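Local structure of transcriptional regulator URE2 (Saccharomyces cerevisiae, 1K0C) at residues S64-A69 with S83-G88; T21-R26 with I48-N53; S27-F32 with V220-V225. The protein inhibits GATA transcriptional activators by holding them in the cytoplasm under good nitrogen conditions, and has glutathione peroxidase and disulfide reductase activities. One frame throughout, in Å; residues are numbered along the deposited sequence.

Contact 1 of 3, residues S64-A69 with S83-G88; sequences SVNPNA and SIWESG. With GTB (S-(p-nitrobenzyl)glutathione), chain F.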
# COMPACT_ATOMS: atom_id res chain seq x y z
N SER B 64 -11.47 6.83 16.05
CA SER B 64 -10.39 7.69 16.54
C SER B 64 -9.08 6.97 16.24
O SER B 64 -8.13 7.55 15.73
CB SER B 64 -10.52 7.90 18.05
OG SER B 64 -11.77 8.45 18.39
N VAL B 65 -9.06 5.69 16.57
CA VAL B 65 -7.90 4.84 16.33
C VAL B 65 -7.69 4.76 14.82
O VAL B 65 -6.63 5.13 14.31
CB VAL B 65 -8.15 3.42 16.90
CG1 VAL B 65 -7.07 2.46 16.42
CG2 VAL B 65 -8.18 3.48 18.41
N ASN B 66 -8.70 4.26 14.12
CA ASN B 66 -8.64 4.13 12.67
C ASN B 66 -9.78 4.86 11.96
O ASN B 66 -10.89 4.34 11.85
CB ASN B 66 -8.67 2.66 12.27
CG ASN B 66 -8.70 2.47 10.78
OD1 ASN B 66 -8.48 3.42 10.02
ND2 ASN B 66 -8.98 1.25 10.34
N PRO B 67 -9.51 6.08 11.46
CA PRO B 67 -10.51 6.89 10.76
C PRO B 67 -11.21 6.22 9.57
O PRO B 67 -12.30 6.61 9.19
CB PRO B 67 -9.73 8.14 10.35
CG PRO B 67 -8.33 7.62 10.18
CD PRO B 67 -8.18 6.71 11.38
N ASN B 68 -10.58 5.20 9.00
CA ASN B 68 -11.14 4.48 7.85
C ASN B 68 -12.16 3.40 8.28
O ASN B 68 -12.81 2.77 7.43
CB ASN B 68 -10.00 3.83 7.06
CG ASN B 68 -10.47 3.16 5.79
OD1 ASN B 68 -9.79 2.29 5.26
ND2 ASN B 68 -11.63 3.57 5.29
N ALA B 69 -12.29 3.21 9.59
CA ALA B 69 -13.24 2.26 10.18
C ALA B 69 -13.17 0.84 9.62
O ALA B 69 -14.21 0.21 9.38
CB ALA B 69 -14.66 2.80 10.07
N SER B 83 -1.74 4.84 17.56
CA SER B 83 -2.63 4.02 16.76
C SER B 83 -2.15 3.89 15.32
O SER B 83 -2.02 4.89 14.61
CB SER B 83 -4.03 4.63 16.79
OG SER B 83 -4.89 3.97 15.89
N ILE B 84 -1.89 2.67 14.87
CA ILE B 84 -1.47 2.49 13.49
C ILE B 84 -2.51 1.68 12.73
O ILE B 84 -2.86 0.57 13.13
CB ILE B 84 -0.10 1.77 13.38
CG1 ILE B 84 0.96 2.50 14.21
CG2 ILE B 84 0.34 1.73 11.91
CD1 ILE B 84 1.25 1.87 15.55
N TRP B 85 -3.02 2.25 11.64
CA TRP B 85 -4.03 1.57 10.80
C TRP B 85 -3.43 1.31 9.42
O TRP B 85 -2.45 1.94 9.04
CB TRP B 85 -5.30 2.41 10.69
CG TRP B 85 -5.01 3.86 10.52
CD1 TRP B 85 -4.45 4.70 11.43
CD2 TRP B 85 -5.24 4.64 9.34
NE1 TRP B 85 -4.31 5.96 10.89
CE2 TRP B 85 -4.78 5.95 9.61
CE3 TRP B 85 -5.78 4.36 8.08
CZ2 TRP B 85 -4.85 6.98 8.66
CZ3 TRP B 85 -5.85 5.38 7.13
CH2 TRP B 85 -5.38 6.68 7.44
N GLU B 86 -4.05 0.40 8.68
CA GLU B 86 -3.58 -0.05 7.37
C GLU B 86 -2.52 -1.11 7.69
O GLU B 86 -1.51 -0.80 8.33
CB GLU B 86 -2.99 1.09 6.55
CG GLU B 86 -4.03 1.91 5.81
CD GLU B 86 -4.80 1.08 4.78
OE1 GLU B 86 -6.01 1.33 4.62
OE2 GLU B 86 -4.20 0.19 4.14
N SER B 87 -2.77 -2.35 7.28
CA SER B 87 -1.85 -3.45 7.56
C SER B 87 -0.42 -3.19 7.11
O SER B 87 0.54 -3.56 7.79
CB SER B 87 -2.37 -4.75 6.94
OG SER B 87 -2.55 -4.63 5.54
N GLY B 88 -0.27 -2.55 5.95
CA GLY B 88 1.05 -2.27 5.44
C GLY B 88 1.79 -1.30 6.34
O GLY B 88 2.99 -1.43 6.56
N1 GTB F . -5.86 -1.63 3.06
CA1 GTB F . -6.55 -2.05 4.28
C1 GTB F . -5.42 -2.87 5.01
O11 GTB F . -4.62 -3.52 4.33
O12 GTB F . -5.35 -2.83 6.26
CB1 GTB F . -7.78 -2.93 3.91
CG1 GTB F . -8.54 -3.41 5.13
CD1 GTB F . -9.74 -4.26 4.72
OE1 GTB F . -10.01 -4.48 3.53
N2 GTB F . -10.45 -4.72 5.76
CA2 GTB F . -11.66 -5.56 5.56
C2 GTB F . -12.76 -5.08 6.51
O2 GTB F . -12.48 -4.38 7.51
CB2 GTB F . -11.38 -7.05 5.88
SG2 GTB F . -10.11 -7.84 4.84
N3 GTB F . -14.02 -5.44 6.22
CA3 GTB F . -15.13 -5.03 7.08
C3 GTB F . -16.22 -4.34 6.30
O31 GTB F . -17.38 -4.80 6.42
O32 GTB F . -15.92 -3.36 5.59
C' GTB F . -11.22 -8.24 3.43
C1' GTB F . -11.64 -9.71 3.41
C2' GTB F . -11.05 -10.60 2.49
C3' GTB F . -11.43 -11.96 2.48
C4' GTB F . -12.42 -12.48 3.39
N41 GTB F . -12.80 -13.97 3.34
O41 GTB F . -12.27 -14.73 2.54
O42 GTB F . -13.63 -14.42 4.11
C5' GTB F . -13.04 -11.60 4.34
C6' GTB F . -12.69 -10.24 4.39
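Trp-85 packs crosswise against Pro-67 and Asn-66 in the thioredoxin-like N-terminal domain of the glutathione S-transferase-like region of URE2, without its prion domain, where the loop after helix 60-65 meets strand 82-85 beside the glutathione site. The proline and tryptophan side chains cross at about a right angle. Pro-67 CD lies over the face of the five-membered ring, 4.0 Å from the centroid, as a CH-pi contact, while Pro-67 CG reaches Trp-85 CZ2 at 3.9 Å. With chi1 at 41°, Trp-85 CG is tucked between its backbone N and carbonyl carbon, which turns the indole toward segment 64-69. Asn-66 also crosses the tryptophan side chain, yet its amide plane is only 20° from that of the ring, and Asn-66 OD1 comes within 3.4 Å of Trp-85 CB. The same oxygen accepts the backbone N of Asn-68 at 2.9 Å, an Asx turn in which the N-H comes from above the amide plane, at the start of the type I turn from Asn-66 to Ala-69. Trp-121 of the second subunit meets the Trp-85 ring edge-to-face, placing this corner at the dimer interface. Glu-86, the N-cap of helix 87-102, accepts S-(p-nitrobenzyl)glutathione N1 on OE2 at 2.7 Å. Ser-87 grips the ligand carboxylate twice, through OG to O11 at 2.6 Å and backbone N to O12 at 2.8 Å (N-H...O angle 165°).

Contact 2 of 3, residues T21-R26 with I48-N53; sequences TLFSHR and IFLDFN. With GTB (S-(p-nitrobenzyl)glutathione), chain F.
Parallel pairing of Phe-23 with Ile-48 and Ser-24 with Phe-49 joins the two strands of a beta-alpha-beta unit in the N-terminal domain. Three backbone hydrogen bonds carry it: Ile-48 N to Leu-22 O (2.9 Å), Ser-24 N to Ile-48 O (3.2 Å) and Leu-50 N to Ser-24 O (3.0 Å). On one face of the sheet Phe-23 and Ile-48 lie side by side, and Leu-50 CD2 meets the edge of the Phe-23 ring. On the other, Phe-49 serves as a platform for Arg-26. The arginine crosses it at about a right angle, CG 3.7 Å from the ring centroid; it runs extended to NE and turns at chi4 (69°), bringing the guanidinium over the ring with planes 25° apart, an off-centre cation-pi stack. Farther along, His-25 CD2 approaches Phe-52 CD1 obliquely at 3.3 Å, while His-25 ND1 accepts a hydrogen bond from Ser-27 N. One face of the Phe-52 ring takes the ligand's CA3, 3.4 Å from Phe-52 CE2. Around the two strands, helix 7-13 packs on Thr-21, Ile-48 and Leu-50, strand 73-76 continues the sheet beyond strand 20-24, and helix 29-40 makes the crossover to strand 45-49, at one edge of the sheet.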
# COMPACT_ATOMS: atom_id res chain seq x y z
N THR B 21 -2.51 -3.94 21.24
CA THR B 21 -3.87 -4.43 21.09
C THR B 21 -4.12 -4.45 19.59
O THR B 21 -3.89 -3.46 18.90
CB THR B 21 -4.91 -3.53 21.76
OG1 THR B 21 -4.67 -3.49 23.18
CG2 THR B 21 -6.32 -4.07 21.51
N LEU B 22 -4.57 -5.59 19.09
CA LEU B 22 -4.84 -5.74 17.67
C LEU B 22 -6.32 -5.87 17.37
O LEU B 22 -6.95 -6.87 17.73
CB LEU B 22 -4.12 -6.99 17.12
CG LEU B 22 -4.50 -7.34 15.68
CD1 LEU B 22 -3.92 -6.28 14.74
CD2 LEU B 22 -3.97 -8.72 15.32
N PHE B 23 -6.89 -4.86 16.72
CA PHE B 23 -8.30 -4.92 16.35
C PHE B 23 -8.35 -5.67 15.02
O PHE B 23 -7.70 -5.28 14.06
CB PHE B 23 -8.88 -3.53 16.19
CG PHE B 23 -9.01 -2.78 17.47
CD1 PHE B 23 -7.99 -1.97 17.92
CD2 PHE B 23 -10.18 -2.89 18.23
CE1 PHE B 23 -8.13 -1.26 19.11
CE2 PHE B 23 -10.32 -2.19 19.42
CZ PHE B 23 -9.29 -1.37 19.86
N SER B 24 -9.14 -6.73 14.97
CA SER B 24 -9.21 -7.54 13.76
C SER B 24 -10.60 -8.14 13.57
O SER B 24 -11.58 -7.66 14.12
CB SER B 24 -8.15 -8.65 13.86
OG SER B 24 -8.05 -9.42 12.68
N HIS B 25 -10.65 -9.20 12.77
CA HIS B 25 -11.88 -9.94 12.50
C HIS B 25 -11.41 -11.34 12.13
O HIS B 25 -10.38 -11.51 11.48
CB HIS B 25 -12.67 -9.30 11.35
CG HIS B 25 -14.00 -9.93 11.11
ND1 HIS B 25 -14.15 -11.15 10.47
CD2 HIS B 25 -15.25 -9.52 11.43
CE1 HIS B 25 -15.44 -11.46 10.41
NE2 HIS B 25 -16.13 -10.48 10.99
N ARG B 26 -12.16 -12.36 12.56
CA ARG B 26 -11.76 -13.73 12.26
C ARG B 26 -11.75 -14.04 10.76
O ARG B 26 -11.26 -15.08 10.34
CB ARG B 26 -12.66 -14.71 13.00
CG ARG B 26 -12.58 -14.58 14.52
CD ARG B 26 -13.33 -15.71 15.23
NE ARG B 26 -13.27 -15.58 16.69
CZ ARG B 26 -13.88 -14.63 17.39
NH1 ARG B 26 -13.77 -14.59 18.72
NH2 ARG B 26 -14.61 -13.70 16.77
N ILE B 48 -8.80 -8.10 19.62
CA ILE B 48 -10.19 -7.77 19.88
C ILE B 48 -10.92 -7.95 18.55
O ILE B 48 -10.82 -7.11 17.67
CB ILE B 48 -10.36 -6.32 20.34
CG1 ILE B 48 -9.86 -6.18 21.78
CG2 ILE B 48 -11.82 -5.90 20.23
CD1 ILE B 48 -10.01 -4.77 22.37
N PHE B 49 -11.63 -9.07 18.40
CA PHE B 49 -12.36 -9.30 17.16
C PHE B 49 -13.62 -8.46 17.19
O PHE B 49 -14.46 -8.62 18.07
CB PHE B 49 -12.72 -10.79 17.00
CG PHE B 49 -11.52 -11.68 16.83
CD1 PHE B 49 -11.02 -12.42 17.91
CD2 PHE B 49 -10.87 -11.78 15.60
CE1 PHE B 49 -9.90 -13.24 17.77
CE2 PHE B 49 -9.75 -12.60 15.44
CZ PHE B 49 -9.26 -13.33 16.53
N LEU B 50 -13.73 -7.55 16.23
CA LEU B 50 -14.88 -6.66 16.14
C LEU B 50 -16.09 -7.30 15.50
O LEU B 50 -15.98 -7.99 14.49
CB LEU B 50 -14.52 -5.39 15.36
CG LEU B 50 -13.48 -4.45 15.98
CD1 LEU B 50 -13.37 -3.18 15.14
CD2 LEU B 50 -13.91 -4.11 17.40
N ASP B 51 -17.25 -7.06 16.09
CA ASP B 51 -18.50 -7.59 15.56
C ASP B 51 -19.06 -6.51 14.64
O ASP B 51 -19.70 -5.57 15.10
CB ASP B 51 -19.48 -7.87 16.71
CG ASP B 51 -20.78 -8.50 16.23
OD1 ASP B 51 -21.49 -7.86 15.42
OD2 ASP B 51 -21.08 -9.63 16.66
N PHE B 52 -18.81 -6.64 13.35
CA PHE B 52 -19.29 -5.66 12.39
C PHE B 52 -20.82 -5.64 12.33
O PHE B 52 -21.43 -4.64 11.93
CB PHE B 52 -18.70 -5.93 11.00
CG PHE B 52 -17.25 -5.56 10.90
CD1 PHE B 52 -16.27 -6.38 11.43
CD2 PHE B 52 -16.88 -4.34 10.33
CE1 PHE B 52 -14.93 -6.00 11.40
CE2 PHE B 52 -15.54 -3.95 10.29
CZ PHE B 52 -14.56 -4.79 10.83
N ASN B 53 -21.42 -6.75 12.73
CA ASN B 53 -22.86 -6.85 12.75
C ASN B 53 -23.38 -5.79 13.73
O ASN B 53 -24.29 -5.03 13.42
CB ASN B 53 -23.26 -8.26 13.21
CG ASN B 53 -24.75 -8.41 13.40
OD1 ASN B 53 -25.53 -8.21 12.46
ND2 ASN B 53 -25.16 -8.78 14.61
N1 GTB F . -5.86 -1.63 3.06
CA1 GTB F . -6.55 -2.05 4.28
C1 GTB F . -5.42 -2.87 5.01
O11 GTB F . -4.62 -3.52 4.33
O12 GTB F . -5.35 -2.83 6.26
CB1 GTB F . -7.78 -2.93 3.91
CG1 GTB F . -8.54 -3.41 5.13
CD1 GTB F . -9.74 -4.26 4.72
OE1 GTB F . -10.01 -4.48 3.53
N2 GTB F . -10.45 -4.72 5.76
CA2 GTB F . -11.66 -5.56 5.56
C2 GTB F . -12.76 -5.08 6.51
O2 GTB F . -12.48 -4.38 7.51
CB2 GTB F . -11.38 -7.05 5.88
SG2 GTB F . -10.11 -7.84 4.84
N3 GTB F . -14.02 -5.44 6.22
CA3 GTB F . -15.13 -5.03 7.08
C3 GTB F . -16.22 -4.34 6.30
O31 GTB F . -17.38 -4.80 6.42
O32 GTB F . -15.92 -3.36 5.59
C' GTB F . -11.22 -8.24 3.43
C1' GTB F . -11.64 -9.71 3.41
C2' GTB F . -11.05 -10.60 2.49
C3' GTB F . -11.43 -11.96 2.48
C4' GTB F . -12.42 -12.48 3.39
N41 GTB F . -12.80 -13.97 3.34
O41 GTB F . -12.27 -14.73 2.54
O42 GTB F . -13.63 -14.42 4.11
C5' GTB F . -13.04 -11.60 4.34
C6' GTB F . -12.69 -10.24 4.39

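Contact 3 of 3, residues S27-F32 with V220-V225; sequences SAPNGF and VPWNNV. With GTB (S-(p-nitrobenzyl)glutathione), chain F.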
# COMPACT_ATOMS: atom_id res chain seq x y z
N SER B 27 -12.26 -13.11 9.96
CA SER B 27 -12.31 -13.30 8.51
C SER B 27 -11.33 -12.42 7.75
O SER B 27 -11.09 -12.64 6.57
CB SER B 27 -13.72 -13.00 8.00
OG SER B 27 -14.68 -13.77 8.70
N ALA B 28 -10.78 -11.42 8.43
CA ALA B 28 -9.84 -10.50 7.81
C ALA B 28 -8.41 -11.03 7.68
O ALA B 28 -7.69 -11.18 8.67
CB ALA B 28 -9.84 -9.19 8.59
N PRO B 29 -7.97 -11.32 6.44
CA PRO B 29 -6.61 -11.83 6.20
C PRO B 29 -5.55 -10.80 6.60
O PRO B 29 -4.47 -11.16 7.07
CB PRO B 29 -6.60 -12.09 4.70
CG PRO B 29 -8.06 -12.38 4.39
CD PRO B 29 -8.75 -11.32 5.20
N ASN B 30 -5.87 -9.52 6.42
CA ASN B 30 -4.93 -8.47 6.80
C ASN B 30 -4.69 -8.51 8.30
O ASN B 30 -3.62 -8.14 8.77
CB ASN B 30 -5.47 -7.09 6.43
CG ASN B 30 -5.53 -6.86 4.94
OD1 ASN B 30 -4.55 -7.12 4.22
ND2 ASN B 30 -6.66 -6.36 4.47
N GLY B 31 -5.70 -8.95 9.04
CA GLY B 31 -5.56 -9.03 10.48
C GLY B 31 -4.57 -10.12 10.83
O GLY B 31 -3.61 -9.90 11.58
N PHE B 32 -4.79 -11.30 10.28
CA PHE B 32 -3.89 -12.41 10.54
C PHE B 32 -2.49 -12.10 10.03
O PHE B 32 -1.50 -12.59 10.58
CB PHE B 32 -4.44 -13.69 9.91
CG PHE B 32 -5.64 -14.23 10.61
CD1 PHE B 32 -6.91 -13.74 10.32
CD2 PHE B 32 -5.50 -15.16 11.64
CE1 PHE B 32 -8.02 -14.17 11.04
CE2 PHE B 32 -6.60 -15.60 12.37
CZ PHE B 32 -7.87 -15.10 12.07
N VAL B 220 0.90 -14.84 2.95
CA VAL B 220 0.39 -16.04 3.61
C VAL B 220 -1.10 -16.10 3.95
O VAL B 220 -1.77 -17.06 3.60
CB VAL B 220 1.19 -16.36 4.90
CG1 VAL B 220 0.53 -17.51 5.65
CG2 VAL B 220 2.61 -16.73 4.55
N PRO B 221 -1.63 -15.09 4.64
CA PRO B 221 -3.06 -15.14 4.99
C PRO B 221 -3.98 -15.22 3.77
O PRO B 221 -5.05 -15.83 3.82
CB PRO B 221 -3.27 -13.86 5.79
CG PRO B 221 -1.91 -13.60 6.39
CD PRO B 221 -1.00 -13.89 5.22
N TRP B 222 -3.55 -14.59 2.68
CA TRP B 222 -4.33 -14.58 1.45
C TRP B 222 -4.21 -15.87 0.68
O TRP B 222 -5.21 -16.39 0.19
CB TRP B 222 -3.90 -13.40 0.57
CG TRP B 222 -4.10 -12.12 1.27
CD1 TRP B 222 -3.23 -11.50 2.12
CD2 TRP B 222 -5.31 -11.35 1.31
NE1 TRP B 222 -3.83 -10.41 2.70
CE2 TRP B 222 -5.11 -10.29 2.22
CE3 TRP B 222 -6.55 -11.47 0.67
CZ2 TRP B 222 -6.09 -9.35 2.50
CZ3 TRP B 222 -7.54 -10.53 0.95
CH2 TRP B 222 -7.30 -9.48 1.86
N ASN B 223 -3.00 -16.40 0.58
CA ASN B 223 -2.80 -17.65 -0.14
C ASN B 223 -3.81 -18.69 0.34
O ASN B 223 -4.19 -19.59 -0.40
CB ASN B 223 -1.38 -18.18 0.09
CG ASN B 223 -0.31 -17.19 -0.31
OD1 ASN B 223 -0.51 -16.38 -1.22
ND2 ASN B 223 0.84 -17.26 0.35
N ASN B 224 -4.25 -18.54 1.58
CA ASN B 224 -5.18 -19.48 2.18
C ASN B 224 -6.65 -19.25 1.87
O ASN B 224 -7.51 -19.98 2.37
CB ASN B 224 -4.98 -19.47 3.70
CG ASN B 224 -3.62 -20.02 4.10
OD1 ASN B 224 -3.09 -19.67 5.16
ND2 ASN B 224 -3.06 -20.89 3.27
N VAL B 225 -6.96 -18.25 1.06
CA VAL B 225 -8.35 -17.96 0.74
C VAL B 225 -8.71 -18.03 -0.74
O VAL B 225 -9.85 -18.32 -1.10
CB VAL B 225 -8.75 -16.57 1.27
CG1 VAL B 225 -10.16 -16.22 0.81
CG2 VAL B 225 -8.69 -16.56 2.80
N1 GTB F . -5.86 -1.63 3.06
CA1 GTB F . -6.55 -2.05 4.28
C1 GTB F . -5.42 -2.87 5.01
O11 GTB F . -4.62 -3.52 4.33
O12 GTB F . -5.35 -2.83 6.26
CB1 GTB F . -7.78 -2.93 3.91
CG1 GTB F . -8.54 -3.41 5.13
CD1 GTB F . -9.74 -4.26 4.72
OE1 GTB F . -10.01 -4.48 3.53
N2 GTB F . -10.45 -4.72 5.76
CA2 GTB F . -11.66 -5.56 5.56
C2 GTB F . -12.76 -5.08 6.51
O2 GTB F . -12.48 -4.38 7.51
CB2 GTB F . -11.38 -7.05 5.88
SG2 GTB F . -10.11 -7.84 4.84
N3 GTB F . -14.02 -5.44 6.22
CA3 GTB F . -15.13 -5.03 7.08
C3 GTB F . -16.22 -4.34 6.30
O31 GTB F . -17.38 -4.80 6.42
O32 GTB F . -15.92 -3.36 5.59
C' GTB F . -11.22 -8.24 3.43
C1' GTB F . -11.64 -9.71 3.41
C2' GTB F . -11.05 -10.60 2.49
C3' GTB F . -11.43 -11.96 2.48
C4' GTB F . -12.42 -12.48 3.39
N41 GTB F . -12.80 -13.97 3.34
O41 GTB F . -12.27 -14.73 2.54
O42 GTB F . -13.63 -14.42 4.11
C5' GTB F . -13.04 -11.60 4.34
C6' GTB F . -12.69 -10.24 4.39
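Pro-29, Trp-222 and Pro-221 give up most of the surface buried here, where the first turn of helix 29-40 in the N-terminal domain meets the short helix 220-223 of the C-terminal domain. Pro-29 touches both the indole and the ligand: its CB stands over the six-membered ring of Trp-222, 3.5 Å from the centroid, in a CH-pi contact, and the two side chains cross at about a right angle. Chi1 of -60° sets Trp-222 CG anti to its carbonyl carbon, swinging the indole toward Pro-29. Pro-221 approaches from the backbone side, its CB 3.2 Å from Pro-29 O and 3.9 Å from Pro-29 CB. Near the indole plane, Asn-30 OD1 comes 3.2 Å from Trp-222 CZ2; this asparagine, a glutathione-binding residue, has a weak hydrogen bond to Ser-87. The ligand's nitrobenzyl ring rests against both segments, its C2' 3.6 Å from Pro-29 CD and 3.8 Å from Trp-222 CZ3. Helix 112-142 backs the tryptophan through His-129, Gln-125, Ala-130 and Ile-133. No hydrogen bond passes between the two segments; rings and methylenes join the domains here, consistent with a largely apolar wall for the aromatic group carried on the glutathione sulfur.

In the fold
All three contacts touch the same S-(p-nitrobenzyl)glutathione, yet each does so with different chemistry. Contacts 1 and 3 are buried, contact 3 with its centre about 6 Å from the centre of the chain; contact 2 is partly exposed. Contacts 1 and 2 stay within the N-terminal domain and reach opposite outermost strands of one sheet, their centres about 13 Å apart. Contact 3 spans both domains and encloses contact 1 along the chain. Contact 2 pairs backbone hydrogen bonds with side-chain packing on both sheet faces, contact 3 relies on ring packing, and contact 1 mixes ring packing with polar ligand grips. Helix 29-40 ties contacts 2 and 3, with Ser-24 OG 3.3 Å from Gly-31 CA, while the second subunit reaches contact 1 alone.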